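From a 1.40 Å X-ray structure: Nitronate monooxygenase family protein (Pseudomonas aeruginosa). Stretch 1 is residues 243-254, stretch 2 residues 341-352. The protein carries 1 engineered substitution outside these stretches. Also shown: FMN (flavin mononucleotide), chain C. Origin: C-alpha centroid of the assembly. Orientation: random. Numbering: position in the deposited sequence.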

ATOM      1  N   GLN A 243       2.994  -4.352  15.434  1.00  9.36           N
ATOM      2  CA  GLN A 243       4.376  -3.925  15.567  1.00  9.35           C
ATOM      3  C   GLN A 243       4.457  -2.527  14.978  1.00  8.02           C
ATOM      4  O   GLN A 243       4.007  -2.296  13.841  1.00  9.69           O
ATOM      5  N   MET A 244       5.010  -1.600  15.764  1.00  8.33           N
ATOM      6  CA  MET A 244       4.975  -0.172  15.460  1.00  7.24           C
ATOM      7  C   MET A 244       6.367   0.423  15.578  1.00  8.11           C
ATOM      8  O   MET A 244       6.984   0.345  16.639  1.00  9.82           O
ATOM      9  N   GLY A 245       6.865   0.999  14.485  1.00  7.93           N
ATOM     10  CA  GLY A 245       8.180   1.610  14.476  1.00  9.24           C
ATOM     11  C   GLY A 245       8.108   3.129  14.511  1.00  8.98           C
ATOM     12  O   GLY A 245       8.554   3.768  15.470  1.00  9.15           O
ATOM     13  N   THR A 246       7.539   3.705  13.456  1.00  7.73           N
ATOM     14  CA  THR A 246       7.496   5.161  13.307  1.00  8.12           C
ATOM     15  C   THR A 246       6.920   5.854  14.544  1.00  9.20           C
ATOM     16  O   THR A 246       7.423   6.896  14.971  1.00  9.88           O
ATOM     17  N   ALA A 247       5.905   5.245  15.151  1.00  8.05           N
ATOM     18  CA  ALA A 247       5.277   5.827  16.349  1.00  8.39           C
ATOM     19  C   ALA A 247       6.249   6.035  17.515  1.00 10.48           C
ATOM     20  O   ALA A 247       6.021   6.921  18.354  1.00 10.95           O
ATOM     21  N   PHE A 248       7.323   5.243  17.568  1.00 10.22           N
ATOM     22  CA  PHE A 248       8.270   5.314  18.686  1.00  9.01           C
ATOM     23  C   PHE A 248       9.532   6.111  18.379  1.00  9.98           C
ATOM     24  O   PHE A 248      10.363   6.316  19.263  1.00 10.71           O
ATOM     25  N   VAL A 249       9.676   6.576  17.141  1.00 10.16           N
ATOM     26  CA  VAL A 249      10.891   7.286  16.742  1.00 10.70           C
ATOM     27  C   VAL A 249      11.137   8.565  17.547  1.00  9.87           C
ATOM     28  O   VAL A 249      12.267   8.849  17.962  1.00 10.81           O
ATOM     29  N   LEU A 250      10.071   9.326  17.776  1.00 10.00           N
ATOM     30  CA  LEU A 250      10.168  10.583  18.521  1.00 10.50           C
ATOM     31  C   LEU A 250      10.278  10.427  20.039  1.00 10.47           C
ATOM     32  O   LEU A 250      10.444  11.424  20.752  1.00 11.74           O
ATOM     33  N   CYS A 251      10.180   9.199  20.537  1.00 11.26           N
ATOM     34  CA  CYS A 251      10.346   8.971  21.976  1.00 10.35           C
ATOM     35  C   CYS A 251      11.737   9.435  22.375  1.00 12.69           C
ATOM     36  O   CYS A 251      12.696   9.246  21.631  1.00 10.54           O
ATOM     37  N   PRO A 252      11.852  10.065  23.548  1.00 11.78           N
ATOM     38  CA  PRO A 252      13.144  10.573  24.020  1.00 11.41           C
ATOM     39  C   PRO A 252      14.155   9.446  24.237  1.00 13.23           C
ATOM     40  O   PRO A 252      15.367   9.697  24.191  1.00 14.65           O
ATOM     41  N   GLU A 253      13.662   8.229  24.451  1.00 12.59           N
ATOM     42  CA  GLU A 253      14.525   7.067  24.661  1.00 11.84           C
ATOM     43  C   GLU A 253      15.169   6.550  23.375  1.00 12.51           C
ATOM     44  O   GLU A 253      16.122   5.787  23.438  1.00 13.85           O
ATOM     45  N   SER A 254      14.654   6.944  22.212  1.00 11.16           N
ATOM     46  CA  SER A 254      15.237   6.461  20.961  1.00 11.08           C
ATOM     47  C   SER A 254      16.551   7.181  20.670  1.00 10.53           C
ATOM     48  O   SER A 254      16.852   8.210  21.289  1.00 14.12           O
ATOM     49  N   GLU A 341       5.181  12.844  20.078  1.00 12.36           N
ATOM     50  CA  GLU A 341       6.434  12.898  20.836  1.00 13.07           C
ATOM     51  C   GLU A 341       6.133  12.716  22.316  1.00 12.58           C
ATOM     52  O   GLU A 341       5.718  13.669  22.988  1.00 15.52           O
ATOM     53  N   LEU A 342       6.331  11.500  22.820  1.00 11.11           N
ATOM     54  CA  LEU A 342       6.030  11.179  24.213  1.00 11.48           C
ATOM     55  C   LEU A 342       7.087  10.238  24.766  1.00 12.60           C
ATOM     56  O   LEU A 342       7.691   9.486  24.013  1.00 12.15           O
ATOM     57  N   PRO A 343       7.325  10.270  26.090  1.00 12.22           N
ATOM     58  CA  PRO A 343       8.105   9.195  26.714  1.00 10.87           C
ATOM     59  C   PRO A 343       7.485   7.858  26.331  1.00 12.22           C
ATOM     60  O   PRO A 343       6.255   7.747  26.269  1.00 12.64           O
ATOM     61  N   ALA A 344       8.322   6.867  26.048  1.00 11.68           N
ATOM     62  CA  ALA A 344       7.827   5.612  25.494  1.00 10.16           C
ATOM     63  C   ALA A 344       6.803   4.897  26.364  1.00 12.99           C
ATOM     64  O   ALA A 344       5.835   4.335  25.844  1.00 11.92           O
ATOM     65  N   ALA A 345       6.997   4.931  27.682  1.00 12.61           N
ATOM     66  CA  ALA A 345       6.035   4.328  28.593  1.00 12.50           C
ATOM     67  C   ALA A 345       4.681   5.037  28.495  1.00 13.97           C
ATOM     68  O   ALA A 345       3.637   4.376  28.453  1.00 13.81           O
ATOM     69  N   GLU A 346       4.697   6.369  28.441  1.00 13.18           N
ATOM     70  CA  GLU A 346       3.460   7.128  28.230  1.00 13.56           C
ATOM     71  C   GLU A 346       2.822   6.798  26.882  1.00 13.95           C
ATOM     72  O   GLU A 346       1.603   6.663  26.782  1.00 13.54           O
ATOM     73  N   LEU A 347       3.635   6.670  25.840  1.00 11.44           N
ATOM     74  CA  LEU A 347       3.065   6.317  24.547  1.00 12.74           C
ATOM     75  C   LEU A 347       2.406   4.934  24.599  1.00 11.21           C
ATOM     76  O   LEU A 347       1.285   4.771  24.121  1.00  9.99           O
ATOM     77  N   LEU A 348       3.086   3.950  25.183  1.00 10.59           N
ATOM     78  CA  LEU A 348       2.499   2.623  25.335  1.00  9.92           C
ATOM     79  C   LEU A 348       1.156   2.698  26.086  1.00 12.54           C
ATOM     80  O   LEU A 348       0.139   2.177  25.614  1.00 13.01           O
ATOM     81  N   ARG A 349       1.157   3.378  27.230  1.00 13.91           N
ATOM     82  CA  ARG A 349      -0.041   3.604  28.035  1.00 14.71           C
ATOM     83  C   ARG A 349      -1.170   4.217  27.201  1.00 13.81           C
ATOM     84  O   ARG A 349      -2.324   3.770  27.261  1.00 13.51           O
ATOM     85  N   THR A 350      -0.822   5.234  26.421  1.00 12.97           N
ATOM     86  CA  THR A 350      -1.784   5.953  25.599  1.00 12.82           C
ATOM     87  C   THR A 350      -2.385   5.054  24.519  1.00 13.09           C
ATOM     88  O   THR A 350      -3.595   5.077  24.278  1.00 12.84           O
ATOM     89  N   LEU A 351      -1.536   4.263  23.871  1.00 11.14           N
ATOM     90  CA  LEU A 351      -2.003   3.288  22.891  1.00 11.60           C
ATOM     91  C   LEU A 351      -2.969   2.276  23.488  1.00 12.71           C
ATOM     92  O   LEU A 351      -3.960   1.910  22.850  1.00 13.03           O
ATOM     93  N   VAL A 352      -2.695   1.827  24.709  1.00 11.22           N
ATOM     94  CA  VAL A 352      -3.596   0.893  25.382  1.00 12.87           C
ATOM     95  C   VAL A 352      -4.948   1.534  25.696  1.00 14.64           C
ATOM     96  O   VAL A 352      -5.995   0.910  25.511  1.00 15.45           O
TER

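Phe248, Leu347 and Glu341 give up the most surface in this contact, the first two buried and apolar, the third exposed. The CA-to-CB bond of Phe248 runs sideways, but with chi1 at -71° (m) and chi2 at -86° its ring comes nearer to the helix that begins at Ala344. Leu347 points toward the first stretch in a t,p rotamer and lays its CD2 methyl over one ring face, 3.8 Å from CD2 to the Phe248 ring centroid, a CH-pi contact. A flat aromatic ring suits this place because its face accepts a methyl while its rim meets other groups: Leu348 CD2 lies at the edge, 4.4 Å from Phe248 CZ. One helical turn after Leu347, Leu351 (m,t) also points in, its CD1 4.1 Å from Phe248 CZ and 3.7 Å from Met244 CE; the flexible, unbranched Met244 (m,t,p), on the strand, adds its CE methyl to the apolar layer.

Nearer the helix start, small residues allow close approach. Ala344 CB lies 3.8 Å from Cys251 SG (chi1 m), and Cys251 CA makes a CA-H...O contact of 3.4 Å with Leu342 O. The first helical turn leaves backbone NH groups without partners within the helix, and a carboxylate suits them: Glu253 (m,p) accepts a hydrogen bond from Ala344 N to OE1, 3.0 Å, while water 3 donates to Glu253 OE2 (2.9 Å) and accepts from Ala345 N (2.8 Å).

Extended Glu341 (t,t) packs its aliphatic part on Leu250, CB to CB 4.1 Å, while its carboxylate finds hydrogen-bond partners elsewhere in the structure. Water 1 lies 2.7 Å from both Glu341 OE2 and Leu250 O.

Beyond the contact, Gly245 N and Thr246 N bind FMN phosphate oxygens O1P and O3P, both at 2.9 Å; a CB on Gly245 would clash with FMN O4'.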

ATOM      1  CB  GLN A 243       5.317  -4.880  14.828  1.00 10.18           C
ATOM      2  CG  GLN A 243       6.765  -4.425  14.840  1.00 10.38           C
ATOM      3  CD  GLN A 243       7.717  -5.566  14.558  1.00 13.65           C
ATOM      4  OE1 GLN A 243       7.656  -6.611  15.207  1.00 13.60           O
ATOM      5  NE2 GLN A 243       8.590  -5.381  13.575  1.00 13.58           N
ATOM      6  CB  MET A 244       4.017   0.538  16.433  1.00  7.89           C
ATOM      7  CG  MET A 244       2.563   0.109  16.265  1.00  9.60           C
ATOM      8  SD  MET A 244       1.475   0.661  17.591  1.00 10.29           S
ATOM      9  CE  MET A 244       1.506   2.423  17.311  1.00 10.86           C
ATOM     10  CB  THR A 246       6.686   5.540  12.058  1.00  7.73           C
ATOM     11  OG1 THR A 246       7.300   4.932  10.916  1.00  9.84           O
ATOM     12  CG2 THR A 246       6.659   7.049  11.853  1.00  9.92           C
ATOM     13  CB  ALA A 247       4.105   4.988  16.794  1.00  8.95           C
ATOM     14  CB  PHE A 248       8.633   3.914  19.211  1.00  9.38           C
ATOM     15  CG  PHE A 248       7.507   3.235  19.945  1.00  9.39           C
ATOM     16  CD1 PHE A 248       7.308   3.468  21.299  1.00  9.73           C
ATOM     17  CD2 PHE A 248       6.627   2.406  19.273  1.00 10.84           C
ATOM     18  CE1 PHE A 248       6.269   2.862  21.987  1.00 11.42           C
ATOM     19  CE2 PHE A 248       5.582   1.791  19.947  1.00 11.72           C
ATOM     20  CZ  PHE A 248       5.399   2.029  21.308  1.00 11.73           C
ATOM     21  CB  VAL A 249      10.900   7.585  15.226  1.00  9.60           C
ATOM     22  CG1 VAL A 249      12.063   8.490  14.865  1.00 12.68           C
ATOM     23  CG2 VAL A 249      10.989   6.268  14.443  1.00 12.94           C
ATOM     24  CB  LEU A 250       8.989  11.496  18.180  1.00  9.84           C
ATOM     25  CG  LEU A 250       8.898  11.947  16.726  1.00 11.87           C
ATOM     26  CD1 LEU A 250       7.658  12.795  16.557  1.00 11.74           C
ATOM     27  CD2 LEU A 250      10.134  12.733  16.311  1.00 14.92           C
ATOM     28  CB  CYS A 251      10.183   7.494  22.333  1.00 10.83           C
ATOM     29  SG  CYS A 251       8.527   6.853  22.070  1.00 11.92           S
ATOM     30  CB  PRO A 252      12.787  11.257  25.351  1.00 14.41           C
ATOM     31  CG  PRO A 252      11.500  10.625  25.771  1.00 15.46           C
ATOM     32  CD  PRO A 252      10.761  10.389  24.481  1.00 13.80           C
ATOM     33  CB  GLU A 253      13.737   5.930  25.316  1.00 12.87           C
ATOM     34  CG  GLU A 253      13.180   6.244  26.709  1.00 14.59           C
ATOM     35  CD  GLU A 253      11.857   6.992  26.687  1.00 16.12           C
ATOM     36  OE1 GLU A 253      11.296   7.230  25.591  1.00 14.75           O
ATOM     37  OE2 GLU A 253      11.355   7.343  27.784  1.00 16.66           O
ATOM     38  CB  SER A 254      14.271   6.662  19.789  1.00 11.21           C
ATOM     39  OG  SER A 254      14.472   7.926  19.182  1.00 11.73           O
ATOM     40  CB  GLU A 341       7.140  14.239  20.616  1.00 14.21           C
ATOM     41  CG  GLU A 341       8.464  14.375  21.377  1.00 15.62           C
ATOM     42  CD  GLU A 341       9.202  15.655  21.041  1.00 24.53           C
ATOM     43  OE1 GLU A 341       8.543  16.642  20.651  1.00 26.10           O
ATOM     44  OE2 GLU A 341      10.444  15.679  21.161  1.00 33.28           O
ATOM     45  CB  LEU A 342       4.675  10.478  24.305  1.00 12.99           C
ATOM     46  CG  LEU A 342       3.419  11.206  23.833  1.00 14.23           C
ATOM     47  CD1 LEU A 342       2.255  10.229  23.762  1.00 15.74           C
ATOM     48  CD2 LEU A 342       3.080  12.337  24.786  1.00 18.44           C
ATOM     49  CB  PRO A 343       7.922   9.456  28.216  1.00 12.91           C
ATOM     50  CG  PRO A 343       7.680  10.929  28.301  1.00 12.40           C
ATOM     51  CD  PRO A 343       6.872  11.277  27.074  1.00 11.99           C
ATOM     52  CB  ALA A 344       8.989   4.693  25.146  1.00 13.02           C
ATOM     53  CB  ALA A 345       6.560   4.362  30.021  1.00 13.90           C
ATOM     54  CB  GLU A 346       3.677   8.644  28.353  1.00 16.30           C
ATOM     55  CG  GLU A 346       2.374   9.450  28.174  1.00 16.97           C
ATOM     56  CD  GLU A 346       2.541  10.964  28.314  1.00 21.97           C
ATOM     57  OE1 GLU A 346       3.622  11.438  28.745  1.00 20.02           O
ATOM     58  OE2 GLU A 346       1.573  11.693  27.992  1.00 21.52           O
ATOM     59  CB  LEU A 347       4.106   6.410  23.425  1.00 12.09           C
ATOM     60  CG  LEU A 347       3.595   5.954  22.057  1.00 11.40           C
ATOM     61  CD1 LEU A 347       2.423   6.809  21.575  1.00 14.09           C
ATOM     62  CD2 LEU A 347       4.716   5.963  21.025  1.00 13.14           C
ATOM     63  CB  LEU A 348       3.495   1.671  26.011  1.00 11.57           C
ATOM     64  CG  LEU A 348       3.298   0.163  25.841  1.00 11.61           C
ATOM     65  CD1 LEU A 348       2.123  -0.361  26.667  1.00 15.56           C
ATOM     66  CD2 LEU A 348       3.123  -0.209  24.355  1.00 13.11           C
ATOM     67  CB  ARG A 349       0.331   4.553  29.181  1.00 17.88           C
ATOM     68  CG  ARG A 349      -0.433   4.394  30.481  1.00 35.24           C
ATOM     69  CD  ARG A 349       0.213   5.259  31.570  1.00 30.00           C
ATOM     70  NE  ARG A 349       1.612   4.902  31.757  1.00 26.09           N
ATOM     71  CZ  ARG A 349       2.642   5.750  31.744  1.00 21.57           C
ATOM     72  NH1 ARG A 349       2.471   7.052  31.559  1.00 23.78           N
ATOM     73  NH2 ARG A 349       3.864   5.275  31.923  1.00 18.27           N
ATOM     74  CB  THR A 350      -1.134   7.197  24.964  1.00 13.53           C
ATOM     75  OG1 THR A 350      -0.684   8.086  26.004  1.00 14.88           O
ATOM     76  CG2 THR A 350      -2.129   7.927  24.086  1.00 14.79           C
ATOM     77  CB  LEU A 351      -0.816   2.569  22.255  1.00 11.12           C
ATOM     78  CG  LEU A 351       0.084   3.457  21.386  1.00  9.17           C
ATOM     79  CD1 LEU A 351       1.333   2.683  21.026  1.00 11.29           C
ATOM     80  CD2 LEU A 351      -0.639   3.920  20.127  1.00 11.67           C
ATOM     81  CB  VAL A 352      -2.961   0.323  26.668  1.00 13.24           C
ATOM     82  CG1 VAL A 352      -3.981  -0.496  27.461  1.00 18.03           C
ATOM     83  CG2 VAL A 352      -1.735  -0.518  26.309  1.00 15.24           C
TER
HETATM   84  N1  FMN C 401      12.773  -3.903  10.829  1.00 26.23           N
HETATM   85  C2  FMN C 401      13.760  -4.842  11.095  1.00 22.75           C
HETATM   86  O2  FMN C 401      13.500  -6.031  10.969  1.00 31.43           O
HETATM   87  N3  FMN C 401      15.013  -4.467  11.526  1.00 21.59           N
HETATM   88  C4  FMN C 401      15.293  -3.124  11.662  1.00 21.28           C
HETATM   89  O4  FMN C 401      16.399  -2.740  12.030  1.00 20.96           O
HETATM   90  C4A FMN C 401      14.315  -2.185  11.386  1.00 27.42           C
HETATM   91  N5  FMN C 401      14.630  -0.859  11.529  1.00 27.68           N
HETATM   92  C5A FMN C 401      13.686   0.110  11.287  1.00 23.83           C
HETATM   93  C6  FMN C 401      14.047   1.439  11.459  1.00 22.71           C
HETATM   94  C7  FMN C 401      13.132   2.449  11.242  1.00 21.93           C
HETATM   95  C7M FMN C 401      13.593   3.860  11.473  1.00 23.97           C
HETATM   96  C8  FMN C 401      11.841   2.131  10.820  1.00 21.00           C
HETATM   97  C8M FMN C 401      10.842   3.221  10.560  1.00 22.62           C
HETATM   98  C9  FMN C 401      11.484   0.789  10.641  1.00 23.22           C
HETATM   99  C9A FMN C 401      12.406  -0.237  10.879  1.00 24.50           C
HETATM  100  N10 FMN C 401      12.079  -1.585  10.718  1.00 25.57           N
HETATM  101  C10 FMN C 401      13.044  -2.558  10.967  1.00 24.26           C
HETATM  102  C1' FMN C 401      10.705  -1.984  10.244  1.00 23.08           C
HETATM  103  C2' FMN C 401       9.744  -2.292  11.380  1.00 23.73           C
HETATM  104  O2' FMN C 401      10.053  -3.550  11.923  1.00 23.23           O
HETATM  105  C3' FMN C 401       8.306  -2.341  10.883  1.00 20.65           C
HETATM  106  O3' FMN C 401       8.179  -3.099   9.699  1.00 19.08           O
HETATM  107  C4' FMN C 401       7.880  -0.923  10.571  1.00 18.01           C
HETATM  108  O4' FMN C 401       8.463  -0.037  11.509  1.00 20.42           O
HETATM  109  C5' FMN C 401       6.368  -0.834  10.691  1.00 17.85           C
HETATM  110  O5' FMN C 401       6.031   0.342  10.022  1.00 10.56           O
HETATM  111  P   FMN C 401       5.635   1.666  10.809  1.00  7.93           P
HETATM  112  O1P FMN C 401       5.160   1.306  12.192  1.00 10.49           O
HETATM  113  O2P FMN C 401       4.598   2.361   9.982  1.00  8.78           O
HETATM  114  O3P FMN C 401       6.899   2.455  10.897  1.00 10.36           O
HETATM  115  O   HOH W   1      11.530  13.684  19.693  1.00 22.58           O
HETATM  116  O   HOH W   2      11.288  13.482  23.147  1.00 29.97           O
HETATM  117  O   HOH W   3       9.095   6.190  29.130  1.00 14.73           O